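Local coordinates for sugar ABC transporter substrate-binding protein (Treponema pallidum subsp. pallidum, PDB 5U2P) that probably binds a small solute, perhaps a sugar, in the periplasm and delivers it to an ABC transporter for uptake, although its ligand is unknown, at residues A[32-37]-A[86-91]; A[36-41]-A[64-69]. All blocks are in the same frame, centred on the assembly; numbering follows the deposited sequence.

Contact 1 of 2, residues A[32-37]-A[86-91]; sequences VRLSVL and PDVVEV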
loop_
_atom_site.group_PDB
_atom_site.type_symbol
_atom_site.label_atom_id
_atom_site.label_comp_id
_atom_site.label_asym_id
_atom_site.label_seq_id
_atom_site.Cartn_x
_atom_site.Cartn_y
_atom_site.Cartn_z
ATOM N N VAL A 32 -9.938 -18.570 30.479
ATOM C CA VAL A 32 -8.929 -19.269 29.697
ATOM C C VAL A 32 -7.619 -18.495 29.714
ATOM O O VAL A 32 -7.526 -17.431 30.326
ATOM C CB VAL A 32 -9.362 -19.461 28.229
ATOM C CG1 VAL A 32 -8.944 -20.837 27.727
ATOM C CG2 VAL A 32 -10.860 -19.274 28.073
ATOM N N ARG A 33 -6.615 -19.038 29.028
ATOM C CA ARG A 33 -5.338 -18.370 28.858
ATOM C C ARG A 33 -5.043 -18.247 27.367
ATOM O O ARG A 33 -5.498 -19.070 26.561
ATOM C CB ARG A 33 -4.220 -19.136 29.564
ATOM C CG ARG A 33 -4.430 -19.310 31.060
ATOM C CD ARG A 33 -3.516 -20.392 31.628
ATOM N NE ARG A 33 -2.108 -20.128 31.336
ATOM C CZ ARG A 33 -1.110 -20.959 31.625
ATOM N NH1 ARG A 33 -1.355 -22.122 32.216
ATOM N NH2 ARG A 33 0.138 -20.628 31.317
ATOM N N LEU A 34 -4.310 -17.194 27.022
ATOM C CA LEU A 34 -3.807 -16.986 25.668
ATOM C C LEU A 34 -2.410 -16.391 25.722
ATOM O O LEU A 34 -2.158 -15.441 26.463
ATOM C CB LEU A 34 -4.714 -16.050 24.874
ATOM C CG LEU A 34 -5.750 -16.599 23.896
ATOM C CD1 LEU A 34 -6.260 -15.448 23.046
ATOM C CD2 LEU A 34 -5.204 -17.710 23.004
ATOM N N SER A 35 -1.500 -16.948 24.933
ATOM C CA SER A 35 -0.172 -16.400 24.808
ATOM C C SER A 35 -0.060 -15.684 23.465
ATOM O O SER A 35 -0.643 -16.109 22.468
ATOM C CB SER A 35 0.890 -17.502 24.922
ATOM O OG SER A 35 0.676 -18.510 23.959
ATOM N N VAL A 36 0.710 -14.605 23.473
ATOM C CA VAL A 36 0.907 -13.763 22.308
ATOM C C VAL A 36 2.384 -13.447 22.102
ATOM O O VAL A 36 3.124 -13.228 23.058
ATOM C CB VAL A 36 0.107 -12.451 22.449
ATOM C CG1 VAL A 36 0.269 -11.584 21.222
ATOM C CG2 VAL A 36 -1.355 -12.765 22.693
ATOM N N LEU A 37 2.805 -13.438 20.843
ATOM C CA LEU A 37 4.137 -12.977 20.455
ATOM C C LEU A 37 3.978 -11.746 19.576
ATOM O O LEU A 37 3.220 -11.768 18.608
ATOM C CB LEU A 37 4.897 -14.056 19.678
ATOM C CG LEU A 37 6.403 -13.886 19.536
ATOM C CD1 LEU A 37 7.105 -14.281 20.825
ATOM C CD2 LEU A 37 6.914 -14.700 18.351
ATOM N N PRO A 86 3.835 -19.000 20.554
ATOM C CA PRO A 86 2.592 -18.628 21.253
ATOM C C PRO A 86 1.319 -18.855 20.428
ATOM O O PRO A 86 1.390 -19.097 19.228
ATOM C CB PRO A 86 2.807 -17.144 21.549
ATOM C CG PRO A 86 4.261 -17.060 21.768
ATOM C CD PRO A 86 4.840 -17.927 20.675
ATOM N N ASP A 87 0.163 -18.781 21.084
ATOM C CA ASP A 87 -1.113 -19.089 20.430
ATOM C C ASP A 87 -1.456 -18.078 19.323
ATOM O O ASP A 87 -2.038 -18.437 18.294
ATOM C CB ASP A 87 -2.260 -19.111 21.447
ATOM C CG ASP A 87 -1.992 -20.010 22.648
ATOM O OD1 ASP A 87 -1.502 -21.143 22.483
ATOM O OD2 ASP A 87 -2.311 -19.575 23.776
ATOM N N VAL A 88 -1.143 -16.812 19.580
ATOM C CA VAL A 88 -1.360 -15.719 18.641
ATOM C C VAL A 88 -0.019 -15.055 18.357
ATOM O O VAL A 88 0.722 -14.754 19.290
ATOM C CB VAL A 88 -2.363 -14.695 19.188
ATOM C CG1 VAL A 88 -2.474 -13.476 18.265
ATOM C CG2 VAL A 88 -3.707 -15.371 19.364
ATOM N N VAL A 89 0.297 -14.848 17.077
ATOM C CA VAL A 89 1.583 -14.261 16.702
ATOM C C VAL A 89 1.378 -13.130 15.706
ATOM O O VAL A 89 0.544 -13.216 14.793
ATOM C CB VAL A 89 2.564 -15.338 16.144
ATOM C CG1 VAL A 89 2.842 -16.377 17.211
ATOM C CG2 VAL A 89 2.023 -16.006 14.876
ATOM N N GLU A 90 2.138 -12.054 15.890
ATOM C CA GLU A 90 2.182 -10.981 14.914
ATOM C C GLU A 90 2.833 -11.473 13.618
ATOM O O GLU A 90 3.835 -12.190 13.650
ATOM C CB GLU A 90 2.942 -9.755 15.456
ATOM C CG GLU A 90 2.985 -8.640 14.431
ATOM C CD GLU A 90 3.769 -7.421 14.854
ATOM O OE1 GLU A 90 4.203 -7.345 16.018
ATOM O OE2 GLU A 90 3.943 -6.527 13.998
ATOM N N VAL A 91 2.242 -11.102 12.487
ATOM C CA VAL A 91 2.799 -11.433 11.184
ATOM C C VAL A 91 2.785 -10.213 10.292
ATOM O O VAL A 91 1.998 -9.298 10.479
ATOM C CB VAL A 91 2.022 -12.585 10.484
ATOM C CG1 VAL A 91 2.160 -13.891 11.281
ATOM C CG2 VAL A 91 0.555 -12.215 10.295
#
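Leu-37 and Pro-86 bring the apolar part of this contact together: CB of Leu-37 lies 3.7 Å from CG of the proline ring, and CD1 of Leu-37 also reaches that ring carbon. The same CB meets CG1 of Val-89 at 4.0 Å, on a face that Leu-76 of helix 72-81 covers. The backbones run parallel, their strand axes 4.7 Å apart at an angle of 20°. Ser-35 O accepts Val-88 N, Leu-37 N donates to Val-88 O, and Leu-37 O accepts Glu-90 N at 2.9 Å. This pairs the first strand of the lobe with the third, in a sheet ordered 2-1-3-5-4 whose fourth place is taken by a late strand, 307-311, running antiparallel; that order is the signature of the type II periplasmic-binding-protein fold. Just before the strand 88-91, Ser-35 and Asp-87 are joined by three hydrogen bonds, one of them weak. With chi1 at 57°, the serine OG sits between its own backbone N and carbonyl carbon, where it accepts Asp-87 N at 2.9 Å and returns a weak bond to Asp-87 OD2. Ser-35 N reaches that same carboxylate oxygen at 3.0 Å, nearly straight at the hydrogen (167°) but from above the carboxylate plane. Arg-317 forms a salt bridge to OD2 and Ser-315 binds OD1, which fixes the buried carboxylate at both oxygens.

Contact 2 of 2, residues A[36-41]-A[64-69]; sequences VLIREK and VETIQD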
loop_
_atom_site.group_PDB
_atom_site.type_symbol
_atom_site.label_atom_id
_atom_site.label_comp_id
_atom_site.label_asym_id
_atom_site.label_seq_id
_atom_site.Cartn_x
_atom_site.Cartn_y
_atom_site.Cartn_z
ATOM N N VAL A 36 0.710 -14.605 23.473
ATOM C CA VAL A 36 0.907 -13.763 22.308
ATOM C C VAL A 36 2.384 -13.447 22.102
ATOM O O VAL A 36 3.124 -13.228 23.058
ATOM C CB VAL A 36 0.107 -12.451 22.449
ATOM C CG1 VAL A 36 0.269 -11.584 21.222
ATOM C CG2 VAL A 36 -1.355 -12.765 22.693
ATOM N N LEU A 37 2.805 -13.438 20.843
ATOM C CA LEU A 37 4.137 -12.977 20.455
ATOM C C LEU A 37 3.978 -11.746 19.576
ATOM O O LEU A 37 3.220 -11.768 18.608
ATOM C CB LEU A 37 4.897 -14.056 19.678
ATOM C CG LEU A 37 6.403 -13.886 19.536
ATOM C CD1 LEU A 37 7.105 -14.281 20.825
ATOM C CD2 LEU A 37 6.914 -14.700 18.351
ATOM N N ILE A 38 4.700 -10.685 19.891
ATOM C CA ILE A 38 4.582 -9.435 19.140
ATOM C C ILE A 38 5.918 -8.696 19.056
ATOM O O ILE A 38 6.817 -8.926 19.864
ATOM C CB ILE A 38 3.536 -8.512 19.788
ATOM C CG1 ILE A 38 3.202 -7.337 18.862
ATOM C CG2 ILE A 38 4.025 -8.035 21.160
ATOM C CD1 ILE A 38 2.172 -6.395 19.416
ATOM N N ARG A 39 6.052 -7.823 18.062
ATOM C CA ARG A 39 7.230 -6.971 17.939
ATOM C C ARG A 39 7.215 -5.917 19.032
ATOM O O ARG A 39 6.179 -5.327 19.329
ATOM C CB ARG A 39 7.284 -6.289 16.565
ATOM C CG ARG A 39 7.678 -7.200 15.401
ATOM C CD ARG A 39 7.709 -6.425 14.089
ATOM N NE ARG A 39 7.624 -7.292 12.911
ATOM C CZ ARG A 39 8.640 -7.601 12.105
ATOM N NH1 ARG A 39 9.863 -7.127 12.323
ATOM N NH2 ARG A 39 8.427 -8.394 11.064
ATOM N N GLU A 40 8.379 -5.694 19.625
ATOM C CA GLU A 40 8.545 -4.712 20.687
ATOM C C GLU A 40 7.900 -3.371 20.329
ATOM O O GLU A 40 7.037 -2.880 21.053
ATOM C CB GLU A 40 10.039 -4.532 20.974
ATOM C CG GLU A 40 10.375 -3.557 22.086
ATOM C CD GLU A 40 11.873 -3.430 22.300
ATOM O OE1 GLU A 40 12.635 -3.684 21.343
ATOM O OE2 GLU A 40 12.287 -3.082 23.425
ATOM N N LYS A 41 8.286 -2.805 19.188
ATOM C CA LYS A 41 7.821 -1.465 18.811
ATOM C C LYS A 41 6.374 -1.458 18.342
ATOM O O LYS A 41 5.803 -0.399 18.121
ATOM C CB LYS A 41 8.706 -0.870 17.712
ATOM C CG LYS A 41 10.143 -0.590 18.137
ATOM C CD LYS A 41 10.916 0.125 17.033
ATOM C CE LYS A 41 12.300 0.553 17.496
ATOM N NZ LYS A 41 13.186 -0.620 17.727
ATOM N N VAL A 64 1.764 -11.549 27.086
ATOM C CA VAL A 64 2.459 -11.032 25.907
ATOM C C VAL A 64 3.973 -11.191 26.021
ATOM O O VAL A 64 4.581 -10.861 27.039
ATOM C CB VAL A 64 2.127 -9.543 25.667
ATOM C CG1 VAL A 64 2.890 -9.003 24.457
ATOM C CG2 VAL A 64 0.637 -9.361 25.472
ATOM N N GLU A 65 4.563 -11.707 24.950
ATOM C CA GLU A 65 6.001 -11.867 24.827
ATOM C C GLU A 65 6.494 -10.977 23.686
ATOM O O GLU A 65 6.144 -11.226 22.529
ATOM C CB GLU A 65 6.331 -13.333 24.556
ATOM C CG GLU A 65 7.797 -13.677 24.577
ATOM C CD GLU A 65 8.040 -15.132 24.223
ATOM O OE1 GLU A 65 9.199 -15.484 23.920
ATOM O OE2 GLU A 65 7.066 -15.921 24.248
ATOM N N THR A 66 7.279 -9.941 23.996
ATOM C CA THR A 66 7.770 -9.037 22.951
ATOM C C THR A 66 9.161 -9.411 22.478
ATOM O O THR A 66 9.987 -9.894 23.251
ATOM C CB THR A 66 7.815 -7.571 23.412
ATOM O OG1 THR A 66 8.769 -7.428 24.468
ATOM C CG2 THR A 66 6.441 -7.106 23.876
ATOM N N ILE A 67 9.412 -9.173 21.199
ATOM C CA ILE A 67 10.715 -9.419 20.615
ATOM C C ILE A 67 11.218 -8.145 19.946
ATOM O O ILE A 67 10.454 -7.450 19.268
ATOM C CB ILE A 67 10.665 -10.554 19.586
ATOM C CG1 ILE A 67 10.020 -11.815 20.185
ATOM C CG2 ILE A 67 12.053 -10.846 19.057
ATOM C CD1 ILE A 67 10.802 -12.462 21.333
ATOM N N GLN A 68 12.497 -7.850 20.161
ATOM C CA GLN A 68 13.175 -6.739 19.500
ATOM C C GLN A 68 12.958 -6.858 17.997
ATOM O O GLN A 68 13.165 -7.925 17.421
ATOM C CB GLN A 68 14.664 -6.747 19.841
ATOM C CG GLN A 68 15.419 -5.492 19.464
ATOM C CD GLN A 68 16.853 -5.519 19.963
ATOM O OE1 GLN A 68 17.100 -5.638 21.165
ATOM N NE2 GLN A 68 17.806 -5.423 19.041
ATOM N N ASP A 69 12.541 -5.762 17.373
ATOM C CA ASP A 69 11.983 -5.797 16.023
ATOM C C ASP A 69 12.895 -6.437 14.992
ATOM O O ASP A 69 12.449 -7.271 14.198
ATOM C CB ASP A 69 11.626 -4.385 15.575
ATOM C CG ASP A 69 10.423 -3.837 16.306
ATOM O OD1 ASP A 69 9.465 -3.395 15.636
ATOM O OD2 ASP A 69 10.436 -3.854 17.554
#
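Ile-67 O accepts the N-H of Glu-40 at 2.7 Å, the shortest polar bond between 36-41 and 64-69. The donor stands 39° out of the carbonyl plane, consistent with segment 36-41 leaving its strand here for a 3-10 turn. Strands 33-39 and 61-67 are the two strands of a beta-alpha-beta unit, joined by helix 45-58 and parallel as its crossover requires, with axes 30° apart. Upstream, the usual alternation holds: Val-36 O takes Glu-65 N, Ile-38 N gives to Glu-65 O, and Ile-38 O takes Ile-67 N at 2.9 Å. Beyond the strands, Asp-69 has the most surface buried. Its OD2 receives Lys-41 N at 2.9 Å through the syn lone pair, tying the start of the turn to segment 64-69. The lysine's CB and CG lie against that carboxylate, CG being 3.3 Å from OD2, while NZ is too far for a salt bridge. On the helix 45-58 side, Ile-38 CG2 packs against Val-64 CG1 at 3.6 Å and also meets Thr-66 CG2. Across the sheet, Glu-65 stretches its chain from a CG anti to the backbone N (chi1 -173°) to a salt bridge with Arg-79. Leu-37 CD1 lies over the face of that carboxylate, 3.6 Å from Glu-65 CD and almost equally distant from OE1 and OE2.

In the fold
Strand 33-39 is shared by both contacts: contact 1 pairs it with 88-92 along one edge and contact 2 with 61-67 along the other, the two centres being about 10 Å apart. Val-36 and Leu-37 belong to both. Glu-90, from contact 1, accepts Arg-39 N of contact 2 on OE1 at 2.8 Å, a probable hydrogen bond that prolongs the strand pairing through a side chain, while its OE2 is held by His-42 and Gln-307. The C-terminal ends of the parallel strands face the interlobe cleft in solute-binding proteins of this type, consistent with the turns after Arg-39 and Ile-67 lying near a ligand site, though no bound solute marks that site here.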